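Side-chain contacts in metazoan TIR-STING fusion (Crassostrea gigas, PDB 6WT6), which joins a TIR domain and a STING-type ligand-binding domain in one chain, and pairs with a second copy in the assembly: residues Tyr37-Asp40 with Ala41-His45; Leu175-Gly178 with Phe179-Tyr183; Glu290-Ala293 with Thr294-Leu297; Met342-Leu345 with Ile346-Ile350. All coordinates share one frame; numbering follows the deposited sequence.

Contact 1 belongs to the TIR domain and contacts 2, 3 and 4 to the STING domain, so the series follows the chain from one domain into the other. All four are local, made by side chains a few residues apart. Contact 2 lies near the middle of the chain, its centre about 36 Å from that of contact 1. Contacts 2 and 3 do not touch, their nearest atoms being about 5 Å apart, yet both meet the second subunit. Contact 4 sits across the chain's centre from contact 1, about 63 Å between centres, on the final helix; its nearest atoms are about 15 Å from contact 2 and 17 Å from contact 3.

Contact 1 of 4, residues Tyr37-Asp40 with Ala41-His45; sequences YCAD and ADTSH
Y37 and T43 are brought together by their first torsions: in Y37, CG stands between the backbone N and the carbonyl carbon (chi1 63°), and in T43, OG1 stays beside the backbone N (chi1 -64°), facing back into the preceding loop. The side chains meet at a slant. T43 OG1 comes to the edge of the tyrosine ring, near its plane and 3.6 Å from Y37 CE2, and T43 CG2 lies 4.2 Å from Y37 CE2. The same hydroxyl donates to the backbone, T43 OG1 reaching A39 O at 2.7 Å from a point tilted 32° out of the carbonyl plane. A beta-branched threonine suits this place because its hydroxyl branch bonds the loop at the ring edge while its methyl branch adds a looser contact with the same ring carbon. The stretch links strand 31-36 to helix 43-56, the first strand-to-helix connection of the TIR domain with its parallel sheet. Its bend is a type I beta turn, C38-A41, tied by C38 O, which accepts A41 N at 3.3 Å and, weakly, D42 N at 3.1 Å. A41 CB lies 4.5 Å from C38 SG, a loose apolar contact. D42 holds the N-cap position, but its OD2 bonds S92. The buried Y37 ring stacks with F62, and its OH is hydrogen-bonded to E64 N.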
# COMPACT_ATOMS: atom_id res chain seq x y z
N TYR A 37 23.08 11.20 -7.45
CA TYR A 37 23.59 11.49 -8.77
C TYR A 37 23.92 10.18 -9.48
O TYR A 37 24.13 9.14 -8.85
CB TYR A 37 24.84 12.38 -8.71
CG TYR A 37 26.01 11.75 -7.99
CD1 TYR A 37 26.06 11.72 -6.60
CD2 TYR A 37 27.07 11.20 -8.69
CE1 TYR A 37 27.13 11.15 -5.93
CE2 TYR A 37 28.15 10.63 -8.04
CZ TYR A 37 28.17 10.61 -6.66
OH TYR A 37 29.25 10.04 -6.01
N CYS A 38 23.94 10.24 -10.81
CA CYS A 38 24.41 9.13 -11.62
C CYS A 38 25.93 9.18 -11.69
O CYS A 38 26.49 10.14 -12.23
CB CYS A 38 23.80 9.17 -13.02
SG CYS A 38 24.50 7.93 -14.15
N ALA A 39 26.59 8.16 -11.15
CA ALA A 39 28.05 8.16 -11.12
C ALA A 39 28.67 8.07 -12.52
O ALA A 39 29.83 8.46 -12.69
CB ALA A 39 28.55 7.01 -10.25
N ASP A 40 27.91 7.59 -13.51
CA ASP A 40 28.43 7.49 -14.87
C ASP A 40 28.53 8.84 -15.55
O ASP A 40 29.44 9.05 -16.36
CB ASP A 40 27.56 6.54 -15.71
CG ASP A 40 27.57 5.12 -15.18
OD1 ASP A 40 28.57 4.72 -14.56
OD2 ASP A 40 26.57 4.40 -15.40
N ALA A 41 27.62 9.77 -15.26
CA ALA A 41 27.59 11.05 -15.96
C ALA A 41 27.96 12.22 -15.05
O ALA A 41 29.04 12.79 -15.19
CB ALA A 41 26.22 11.27 -16.60
N ASP A 42 27.07 12.59 -14.12
CA ASP A 42 27.17 13.85 -13.39
C ASP A 42 27.97 13.75 -12.10
O ASP A 42 27.61 14.41 -11.12
CB ASP A 42 25.77 14.39 -13.08
CG ASP A 42 24.96 14.68 -14.31
OD1 ASP A 42 25.55 14.75 -15.41
OD2 ASP A 42 23.74 14.85 -14.17
N THR A 43 29.03 12.96 -12.06
CA THR A 43 29.85 12.92 -10.85
C THR A 43 30.55 14.25 -10.62
O THR A 43 30.61 14.74 -9.48
CB THR A 43 30.86 11.78 -10.95
OG1 THR A 43 30.16 10.54 -11.01
CG2 THR A 43 31.78 11.77 -9.74
N SER A 44 31.08 14.87 -11.68
CA SER A 44 31.73 16.17 -11.54
C SER A 44 30.74 17.23 -11.07
O SER A 44 31.04 18.01 -10.16
CB SER A 44 32.36 16.58 -12.87
OG SER A 44 32.83 17.91 -12.81
N HIS A 45 29.55 17.26 -11.67
CA HIS A 45 28.54 18.24 -11.27
C HIS A 45 28.12 18.04 -9.82
O HIS A 45 27.89 19.01 -9.09
CB HIS A 45 27.31 18.14 -12.18
CG HIS A 45 27.60 18.42 -13.62
ND1 HIS A 45 28.07 17.45 -14.49
CD2 HIS A 45 27.48 19.55 -14.35
CE1 HIS A 45 28.24 17.98 -15.68
NE2 HIS A 45 27.89 19.25 -15.63

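Contact 2 of 4, residues Leu175-Gly178 with Phe179-Tyr183; sequences LAHG and FAWGY
The opening turns of helix 176-204, the long first helix of the STING domain, carry this contact at the interface with the second subunit, where L175 meets F179 and H177 meets W181, each pair four residues, about one turn, apart. L175 and F179 run side by side. The CB of L175 sits over one face of the phenyl ring in a CH-pi contact, 4.1 Å from the F179 centroid and 22° off the ring normal, while L175 CD1 adds a contact of 4.0 Å to F179 CE2. A flat ring suits the place because its face can take the aliphatic chain while the rest of it packs on F309 and M286. H177 and W181 also point the same way, but their rings meet rim to rim with neither over the other's face, the planes turned 28° apart. H177 ND1 lies at the indole edge, 3.8 Å from W181 NE1. With CG of W181 beside its backbone N (chi1 -75°), the indole leans back over the preceding turn, so that W181 CD1 approaches H177 O to 3.2 Å. H177 NE2 makes a weak hydrogen bond to D110 of the second subunit, and W181 packs on M289 of that subunit. F179 packs on G178 of the second subunit, where a glycine, having no side chain, lets the ring come close. Regular helical bonds join the turns: F179 N to L175 O, A180 N to A176 O at 2.8 Å, W181 N to H177 O, and finally G182 N to G178 O at 3.0 Å.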
# COMPACT_ATOMS: atom_id res chain seq x y z
N LEU A 175 -2.86 3.70 0.45
CA LEU A 175 -2.75 2.39 1.09
C LEU A 175 -3.38 1.27 0.28
O LEU A 175 -3.13 0.09 0.58
CB LEU A 175 -3.41 2.43 2.48
CG LEU A 175 -2.89 3.45 3.50
CD1 LEU A 175 -3.87 3.62 4.66
CD2 LEU A 175 -1.53 3.01 4.02
N ALA A 176 -4.16 1.60 -0.76
CA ALA A 176 -4.98 0.60 -1.44
C ALA A 176 -4.16 -0.58 -1.95
O ALA A 176 -4.46 -1.74 -1.66
CB ALA A 176 -5.74 1.26 -2.59
N HIS A 177 -3.10 -0.29 -2.72
CA HIS A 177 -2.42 -1.36 -3.43
C HIS A 177 -1.64 -2.27 -2.49
O HIS A 177 -1.65 -3.50 -2.66
CB HIS A 177 -1.50 -0.77 -4.50
CG HIS A 177 -2.24 -0.24 -5.69
ND1 HIS A 177 -2.33 -0.92 -6.88
CD2 HIS A 177 -2.96 0.90 -5.85
CE1 HIS A 177 -3.05 -0.22 -7.73
NE2 HIS A 177 -3.45 0.89 -7.13
N GLY A 178 -0.98 -1.70 -1.49
CA GLY A 178 -0.29 -2.53 -0.51
C GLY A 178 -1.24 -3.42 0.26
O GLY A 178 -1.01 -4.62 0.43
N PHE A 179 -2.35 -2.83 0.75
CA PHE A 179 -3.36 -3.61 1.45
C PHE A 179 -3.93 -4.70 0.56
O PHE A 179 -3.98 -5.88 0.94
CB PHE A 179 -4.48 -2.70 1.96
CG PHE A 179 -4.13 -1.90 3.19
CD1 PHE A 179 -2.93 -2.09 3.85
CD2 PHE A 179 -5.02 -0.98 3.71
CE1 PHE A 179 -2.61 -1.36 4.98
CE2 PHE A 179 -4.72 -0.24 4.85
CZ PHE A 179 -3.51 -0.44 5.48
N ALA A 180 -4.36 -4.33 -0.66
CA ALA A 180 -5.09 -5.27 -1.52
C ALA A 180 -4.19 -6.41 -1.99
O ALA A 180 -4.56 -7.58 -1.88
CB ALA A 180 -5.69 -4.52 -2.71
N TRP A 181 -3.02 -6.09 -2.54
CA TRP A 181 -2.13 -7.15 -3.02
C TRP A 181 -1.63 -8.01 -1.86
O TRP A 181 -1.51 -9.23 -2.01
CB TRP A 181 -0.95 -6.55 -3.78
CG TRP A 181 -1.31 -6.07 -5.16
CD1 TRP A 181 -1.44 -4.77 -5.57
CD2 TRP A 181 -1.60 -6.88 -6.30
NE1 TRP A 181 -1.79 -4.73 -6.90
CE2 TRP A 181 -1.90 -6.01 -7.37
CE3 TRP A 181 -1.64 -8.26 -6.53
CZ2 TRP A 181 -2.22 -6.47 -8.65
CZ3 TRP A 181 -1.97 -8.72 -7.79
CH2 TRP A 181 -2.25 -7.83 -8.84
N GLY A 182 -1.37 -7.41 -0.70
CA GLY A 182 -0.95 -8.19 0.45
C GLY A 182 -2.05 -9.10 0.98
O GLY A 182 -1.79 -10.21 1.42
N TYR A 183 -3.30 -8.63 0.93
CA TYR A 183 -4.43 -9.45 1.37
C TYR A 183 -4.72 -10.54 0.35
O TYR A 183 -5.08 -11.67 0.73
CB TYR A 183 -5.65 -8.55 1.60
CG TYR A 183 -6.88 -9.22 2.18
CD1 TYR A 183 -6.80 -10.04 3.30
CD2 TYR A 183 -8.14 -8.97 1.64
CE1 TYR A 183 -7.94 -10.63 3.84
CE2 TYR A 183 -9.28 -9.55 2.17
CZ TYR A 183 -9.18 -10.37 3.27
OH TYR A 183 -10.33 -10.93 3.77

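Contact 3 of 4, residues Glu290-Ala293 with Thr294-Leu297; sequences EQNA and TTGL
Unusually, N292 offers both its side-chain and its main-chain oxygen to T295 N: the weak bonds run to N292 OD1 at 3.4 Å and to N292 O at 3.3 Å. OD1 also accepts T294 N, weakly, at 2.9 Å, so an Asx turn lies over the type I beta turn N292-T295 where helix 284-291 of the STING domain ends and the loop to helix 299-319 begins. Asparagine suits the spot because its short side chain places OD1 within reach of the N-H groups of T294 and T295. CG anti to the backbone N (chi1 -161°) sends the amide alongside T294, and T294 CB lies 3.1 Å from N292 OD1. T295 crosses N292 at about a right angle, its OG1 being 3.3 Å from N292 CB; the hydroxyl is hydrogen-bonded to Y185 OH of the second subunit, and T295 also packs on W181 of that subunit. The loop then tightens at G296, centre of an inverse gamma turn. A water bridges carbonyl oxygens, 2.5 Å from N292 O and 2.6 Å from L297 O; with E290 O and T295 O also close, its two protons cannot serve every acceptor. The E290 carboxylate reaches K302 in a salt bridge through OE1 and T299 in a hydrogen bond through OE2. Its backbone closes the loop, for E290 CA directs its hydrogen at L297 O over 3.3 Å, nearly straight at 175°.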
# COMPACT_ATOMS: atom_id res chain seq x y z
N GLU A 290 -6.43 6.41 12.04
CA GLU A 290 -7.28 7.56 12.32
C GLU A 290 -7.24 7.92 13.80
O GLU A 290 -7.09 9.09 14.17
CB GLU A 290 -8.72 7.27 11.89
CG GLU A 290 -9.73 8.34 12.30
CD GLU A 290 -11.17 7.84 12.25
OE1 GLU A 290 -11.43 6.70 12.71
OE2 GLU A 290 -12.04 8.58 11.75
N GLN A 291 -7.34 6.91 14.67
CA GLN A 291 -7.35 7.14 16.11
C GLN A 291 -5.99 7.61 16.63
O GLN A 291 -5.93 8.15 17.74
CB GLN A 291 -7.78 5.87 16.84
CG GLN A 291 -9.22 5.51 16.58
CD GLN A 291 -10.15 6.70 16.75
OE1 GLN A 291 -10.29 7.23 17.86
NE2 GLN A 291 -10.76 7.14 15.66
N ASN A 292 -4.92 7.42 15.87
CA ASN A 292 -3.60 7.82 16.31
C ASN A 292 -3.38 9.29 15.99
O ASN A 292 -3.51 9.70 14.83
CB ASN A 292 -2.53 6.96 15.66
CG ASN A 292 -1.21 7.00 16.40
OD1 ASN A 292 -0.51 8.02 16.38
ND2 ASN A 292 -0.86 5.90 17.05
N ALA A 293 -3.05 10.09 17.01
CA ALA A 293 -2.85 11.52 16.79
C ALA A 293 -1.58 11.78 15.99
O ALA A 293 -1.51 12.76 15.24
CB ALA A 293 -2.81 12.25 18.13
N THR A 294 -0.57 10.92 16.14
CA THR A 294 0.68 11.08 15.39
C THR A 294 0.49 10.80 13.90
O THR A 294 1.16 11.42 13.06
CB THR A 294 1.76 10.16 15.96
OG1 THR A 294 1.84 10.33 17.38
CG2 THR A 294 3.11 10.45 15.32
N THR A 295 -0.42 9.89 13.56
CA THR A 295 -0.59 9.46 12.18
C THR A 295 -1.43 10.47 11.40
O THR A 295 -2.47 10.93 11.88
CB THR A 295 -1.26 8.09 12.13
OG1 THR A 295 -0.54 7.18 12.98
CG2 THR A 295 -1.27 7.55 10.72
N GLY A 296 -0.98 10.79 10.19
CA GLY A 296 -1.67 11.75 9.36
C GLY A 296 -2.81 11.16 8.56
O GLY A 296 -2.77 11.15 7.32
N LEU A 297 -3.84 10.66 9.25
CA LEU A 297 -5.04 10.15 8.60
C LEU A 297 -6.24 10.55 9.44
O LEU A 297 -6.29 10.26 10.64
CB LEU A 297 -5.01 8.62 8.45
CG LEU A 297 -6.17 8.01 7.65
CD1 LEU A 297 -5.82 7.93 6.17
CD2 LEU A 297 -6.54 6.64 8.19
O HOH W 1 -4.93 10.23 12.90

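Contact 4 of 4, residues Met342-Leu345 with Ile346-Ile350; sequences MPRL and ICNEI
R344 O, on helix 341-356, the last helix of the STING domain, packed against its mixed sheet, is gripped twice by N348, once by the backbone N at 3.1 Å and once by the side-chain ND2 at 2.9 Å. The donors come from opposite faces of the carbonyl plane; ND2 stands 39° out of it, whereas R344 O lies close to the plane of the N348 amide. An N348 chi1 of -94°, well away from the usual staggered value, swings the amide back along the helix to make this second bond. On the exposed side, R344 and N348 run alongside, with R344 CG 3.7 Å from N348 ND2; the aliphatic part of the arginine thus serves the contact while its guanidinium end makes a long, weak ion pair with D268. The buried side is largely apolar. M342 and I346 cross at a slant, M342 CG resting 4.0 Å from I346 CD1, a bent, flexible chain against a branched one, while F275 lies by I346 and Y332 by M342. I346 holds CG1 beside its backbone N (chi1 -60°), which brings that carbon to 3.3 Å from M342 O. P343 is tolerated because it lies in the first turn, where its missing N-H costs no bond, and its O accepts C347 N. C347 is small enough to fit against V265. Further along, E349 extends the pattern, its N donating to L345 O at 3.1 Å.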
# COMPACT_ATOMS: atom_id res chain seq x y z
N MET A 342 -28.17 -6.42 11.92
CA MET A 342 -27.11 -7.18 11.25
C MET A 342 -27.64 -8.52 10.74
O MET A 342 -27.32 -8.91 9.61
CB MET A 342 -25.91 -7.39 12.17
CG MET A 342 -24.74 -8.09 11.51
SD MET A 342 -23.94 -7.07 10.26
CE MET A 342 -23.52 -5.65 11.25
N PRO A 343 -28.44 -9.27 11.52
CA PRO A 343 -29.06 -10.48 10.94
C PRO A 343 -29.85 -10.24 9.66
O PRO A 343 -29.76 -11.05 8.73
CB PRO A 343 -29.96 -10.97 12.08
CG PRO A 343 -29.22 -10.58 13.30
CD PRO A 343 -28.61 -9.24 12.98
N ARG A 344 -30.62 -9.15 9.59
CA ARG A 344 -31.41 -8.90 8.38
C ARG A 344 -30.53 -8.54 7.20
O ARG A 344 -30.85 -8.89 6.06
CB ARG A 344 -32.44 -7.80 8.63
CG ARG A 344 -33.35 -7.54 7.45
CD ARG A 344 -34.54 -6.66 7.82
NE ARG A 344 -35.41 -7.29 8.80
CZ ARG A 344 -35.43 -6.99 10.09
NH1 ARG A 344 -34.63 -6.04 10.57
NH2 ARG A 344 -36.26 -7.62 10.91
N LEU A 345 -29.42 -7.85 7.45
CA LEU A 345 -28.50 -7.52 6.37
C LEU A 345 -27.86 -8.78 5.79
O LEU A 345 -27.78 -8.94 4.56
CB LEU A 345 -27.42 -6.56 6.88
CG LEU A 345 -26.23 -6.38 5.93
CD1 LEU A 345 -26.68 -5.73 4.63
CD2 LEU A 345 -25.14 -5.57 6.61
N ILE A 346 -27.42 -9.70 6.65
CA ILE A 346 -26.73 -10.90 6.18
C ILE A 346 -27.70 -11.82 5.45
O ILE A 346 -27.36 -12.38 4.40
CB ILE A 346 -26.05 -11.62 7.36
CG1 ILE A 346 -25.02 -10.71 8.02
CG2 ILE A 346 -25.38 -12.90 6.88
CD1 ILE A 346 -24.35 -11.32 9.24
N CYS A 347 -28.91 -12.00 5.99
CA CYS A 347 -29.92 -12.81 5.30
C CYS A 347 -30.21 -12.26 3.91
O CYS A 347 -30.42 -13.03 2.96
CB CYS A 347 -31.21 -12.87 6.12
SG CYS A 347 -31.17 -13.98 7.53
N ASN A 348 -30.24 -10.94 3.78
CA ASN A 348 -30.43 -10.35 2.46
C ASN A 348 -29.28 -10.71 1.52
O ASN A 348 -29.51 -11.03 0.35
CB ASN A 348 -30.58 -8.83 2.58
CG ASN A 348 -32.02 -8.39 2.66
OD1 ASN A 348 -32.73 -8.36 1.65
ND2 ASN A 348 -32.47 -8.03 3.86
N GLU A 349 -28.05 -10.66 2.02
CA GLU A 349 -26.91 -10.98 1.16
C GLU A 349 -26.85 -12.46 0.82
O GLU A 349 -26.54 -12.82 -0.32
CB GLU A 349 -25.60 -10.53 1.83
CG GLU A 349 -25.25 -9.07 1.58
CD GLU A 349 -25.00 -8.76 0.12
OE1 GLU A 349 -24.77 -9.70 -0.68
OE2 GLU A 349 -25.04 -7.56 -0.24
N ILE A 350 -27.16 -13.33 1.78
CA ILE A 350 -27.14 -14.76 1.53
C ILE A 350 -28.16 -15.13 0.46
O ILE A 350 -27.86 -15.91 -0.46
CB ILE A 350 -27.38 -15.54 2.83
CG1 ILE A 350 -26.22 -15.34 3.81
CG2 ILE A 350 -27.59 -17.02 2.54
CD1 ILE A 350 -26.42 -16.04 5.13